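Local coordinates for protein putative phosphoglycolate phosphatase (Lactobacillus delbrueckii, PDB 2HI0) that probably hydrolyses 2-phosphoglycolate to glycolate and phosphate, as a haloacid dehalogenase-type phosphatase that carries a metal ion at its active site, at residues R58-E63 / Q87-R92. Residues are numbered along the deposited sequence; the frame is centred on the assembly and turned at random.
Sequences RALAYE and QTEVNR. Unlike the reference sequence in segment 87-92: T88 (reference Ala).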
loop_
_atom_site.group_PDB
_atom_site.type_symbol
_atom_site.label_atom_id
_atom_site.label_comp_id
_atom_site.label_asym_id
_atom_site.label_seq_id
_atom_site.Cartn_x
_atom_site.Cartn_y
_atom_site.Cartn_z
ATOM N N ARG A 58 10.599 10.852 3.680
ATOM C CA ARG A 58 11.607 9.796 3.801
ATOM C C ARG A 58 12.700 9.916 2.734
ATOM O O ARG A 58 13.920 9.798 3.049
ATOM C CB ARG A 58 10.913 8.453 3.755
ATOM C CG ARG A 58 10.229 8.009 5.070
ATOM C CD ARG A 58 9.493 6.684 4.793
ATOM N NE ARG A 58 8.928 6.122 6.008
ATOM C CZ ARG A 58 7.986 5.190 6.023
ATOM N NH1 ARG A 58 7.425 4.800 4.877
ATOM N NH2 ARG A 58 7.564 4.719 7.173
ATOM N N ALA A 59 12.282 10.134 1.493
ATOM C CA ALA A 59 13.258 10.196 0.377
ATOM C C ALA A 59 14.193 11.392 0.511
ATOM O O ALA A 59 15.393 11.257 0.299
ATOM C CB ALA A 59 12.546 10.255 -1.017
ATOM N N LEU A 60 13.654 12.526 0.922
ATOM C CA LEU A 60 14.465 13.719 1.165
ATOM C C LEU A 60 15.430 13.493 2.334
ATOM O O LEU A 60 16.572 13.922 2.284
ATOM C CB LEU A 60 13.590 14.961 1.398
ATOM C CG LEU A 60 12.846 15.530 0.197
ATOM C CD1 LEU A 60 11.813 16.613 0.616
ATOM C CD2 LEU A 60 13.873 16.129 -0.829
ATOM N N ALA A 61 14.965 12.820 3.385
ATOM C CA ALA A 61 15.842 12.538 4.543
ATOM C C ALA A 61 16.956 11.584 4.132
ATOM O O ALA A 61 18.114 11.752 4.539
ATOM C CB ALA A 61 15.011 11.911 5.673
ATOM N N TYR A 62 16.600 10.587 3.326
ATOM C CA TYR A 62 17.589 9.641 2.842
ATOM C C TYR A 62 18.628 10.361 1.971
ATOM O O TYR A 62 19.857 10.135 2.142
ATOM C CB TYR A 62 16.900 8.509 2.084
ATOM C CG TYR A 62 17.789 7.341 1.895
ATOM C CD1 TYR A 62 18.135 6.557 2.982
ATOM C CD2 TYR A 62 18.279 7.007 0.635
ATOM C CE1 TYR A 62 18.958 5.436 2.836
ATOM C CE2 TYR A 62 19.107 5.883 0.472
ATOM C CZ TYR A 62 19.457 5.116 1.598
ATOM O OH TYR A 62 20.281 4.017 1.486
ATOM N N GLU A 63 18.189 11.256 1.087
ATOM C CA GLU A 63 19.136 12.061 0.302
ATOM C C GLU A 63 20.094 12.833 1.245
ATOM O O GLU A 63 21.290 12.967 0.971
ATOM C CB GLU A 63 18.429 13.063 -0.604
ATOM C CG GLU A 63 19.367 13.965 -1.389
ATOM C CD GLU A 63 18.648 15.087 -2.149
ATOM O OE1 GLU A 63 17.600 15.609 -1.668
ATOM O OE2 GLU A 63 19.175 15.480 -3.213
ATOM N N GLN A 87 8.397 20.361 5.007
ATOM C CA GLN A 87 7.158 20.103 4.260
ATOM C C GLN A 87 6.918 20.996 3.044
ATOM O O GLN A 87 6.294 20.574 2.088
ATOM C CB GLN A 87 5.954 20.035 5.155
ATOM C CG GLN A 87 6.051 18.887 6.149
ATOM C CD GLN A 87 6.131 17.474 5.481
ATOM O OE1 GLN A 87 5.299 17.166 4.635
ATOM N NE2 GLN A 87 7.168 16.688 5.787
ATOM N N THR A 88 7.465 22.202 3.067
ATOM C CA THR A 88 7.416 23.037 1.906
ATOM C C THR A 88 8.148 22.370 0.748
ATOM O O THR A 88 7.629 22.347 -0.379
ATOM C CB THR A 88 8.002 24.435 2.227
ATOM O OG1 THR A 88 7.209 25.054 3.247
ATOM C CG2 THR A 88 8.054 25.357 1.005
ATOM N N GLU A 89 9.330 21.831 0.998
ATOM C CA GLU A 89 10.019 21.122 -0.064
ATOM C C GLU A 89 9.299 19.828 -0.476
ATOM O O GLU A 89 9.259 19.506 -1.667
ATOM C CB GLU A 89 11.463 20.855 0.337
ATOM C CG GLU A 89 12.333 20.339 -0.812
ATOM C CD GLU A 89 12.512 21.304 -1.977
ATOM O OE1 GLU A 89 12.214 22.520 -1.857
ATOM O OE2 GLU A 89 12.987 20.830 -3.040
ATOM N N VAL A 90 8.760 19.088 0.497
ATOM C CA VAL A 90 7.929 17.906 0.200
ATOM C C VAL A 90 6.819 18.271 -0.823
ATOM O O VAL A 90 6.643 17.581 -1.871
ATOM C CB VAL A 90 7.354 17.291 1.485
ATOM C CG1 VAL A 90 6.289 16.211 1.158
ATOM C CG2 VAL A 90 8.496 16.672 2.299
ATOM N N ASN A 91 6.085 19.348 -0.531
ATOM C CA ASN A 91 4.944 19.779 -1.343
ATOM C C ASN A 91 5.426 20.190 -2.738
ATOM O O ASN A 91 4.741 19.957 -3.734
ATOM C CB ASN A 91 4.147 20.889 -0.672
ATOM C CG ASN A 91 3.443 20.424 0.572
ATOM O OD1 ASN A 91 3.227 19.235 0.752
ATOM N ND2 ASN A 91 3.076 21.369 1.442
ATOM N N ARG A 92 6.632 20.742 -2.814
ATOM C CA ARG A 92 7.168 21.204 -4.125
ATOM C C ARG A 92 7.510 19.981 -4.976
ATOM O O ARG A 92 7.224 19.933 -6.184
ATOM C CB ARG A 92 8.384 22.094 -3.951
ATOM C CG ARG A 92 8.813 22.768 -5.210
ATOM C CD ARG A 92 9.854 23.848 -4.914
ATOM N NE ARG A 92 11.188 23.273 -4.702
ATOM C CZ ARG A 92 12.068 22.989 -5.667
ATOM N NH1 ARG A 92 11.798 23.195 -6.936
ATOM N NH2 ARG A 92 13.246 22.490 -5.347
#
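L60 reaches across to V90 and E89, and its CD1 methyl makes both contacts. Its CB points at the facing helix, where the nearest CA is that of V90, 7.8 Å from the CA of L60. CG sits beside the backbone N and anti to the carbonyl carbon (chi1 -71°), which carries the isobutyl fork outward. CD1 then meets CG2 of V90 at 3.7 Å. It also lies 4.0 Å from CG of E89, so the methyl touches two neighbouring residues of one helical turn. L60 also packs on F30 and H35, while V90 leans on V56 and T57, one turn before L60.

The contact joins helices 52-63 and 87-103 in the helical cap of this HAD-type hydrolase, well away from the sodium ion held by D10, D12 and D190 in the Rossmann-like core. The two helices are linked by a largely irregular chain.

Beyond its CG, E89 turns polar. R92, one turn later, grips the carboxylate side-on. NE gives a nearly straight bond to OE1 of E89 (3.1 Å, 173°). NH2 forms the salt bridge to OE2 of E89 at 2.9 Å, a more bent bond. OE2 is also hydrogen-bonded to NE2 of H35, and ND1 of H35 to OE1 of E63, so the imidazole bridges the two helices. Replacing E89 by an alanine is likely to leave H35 NE2 and the R92 guanidinium without this carboxylate, and to strip CD1 of L60 of the CG that lies against it.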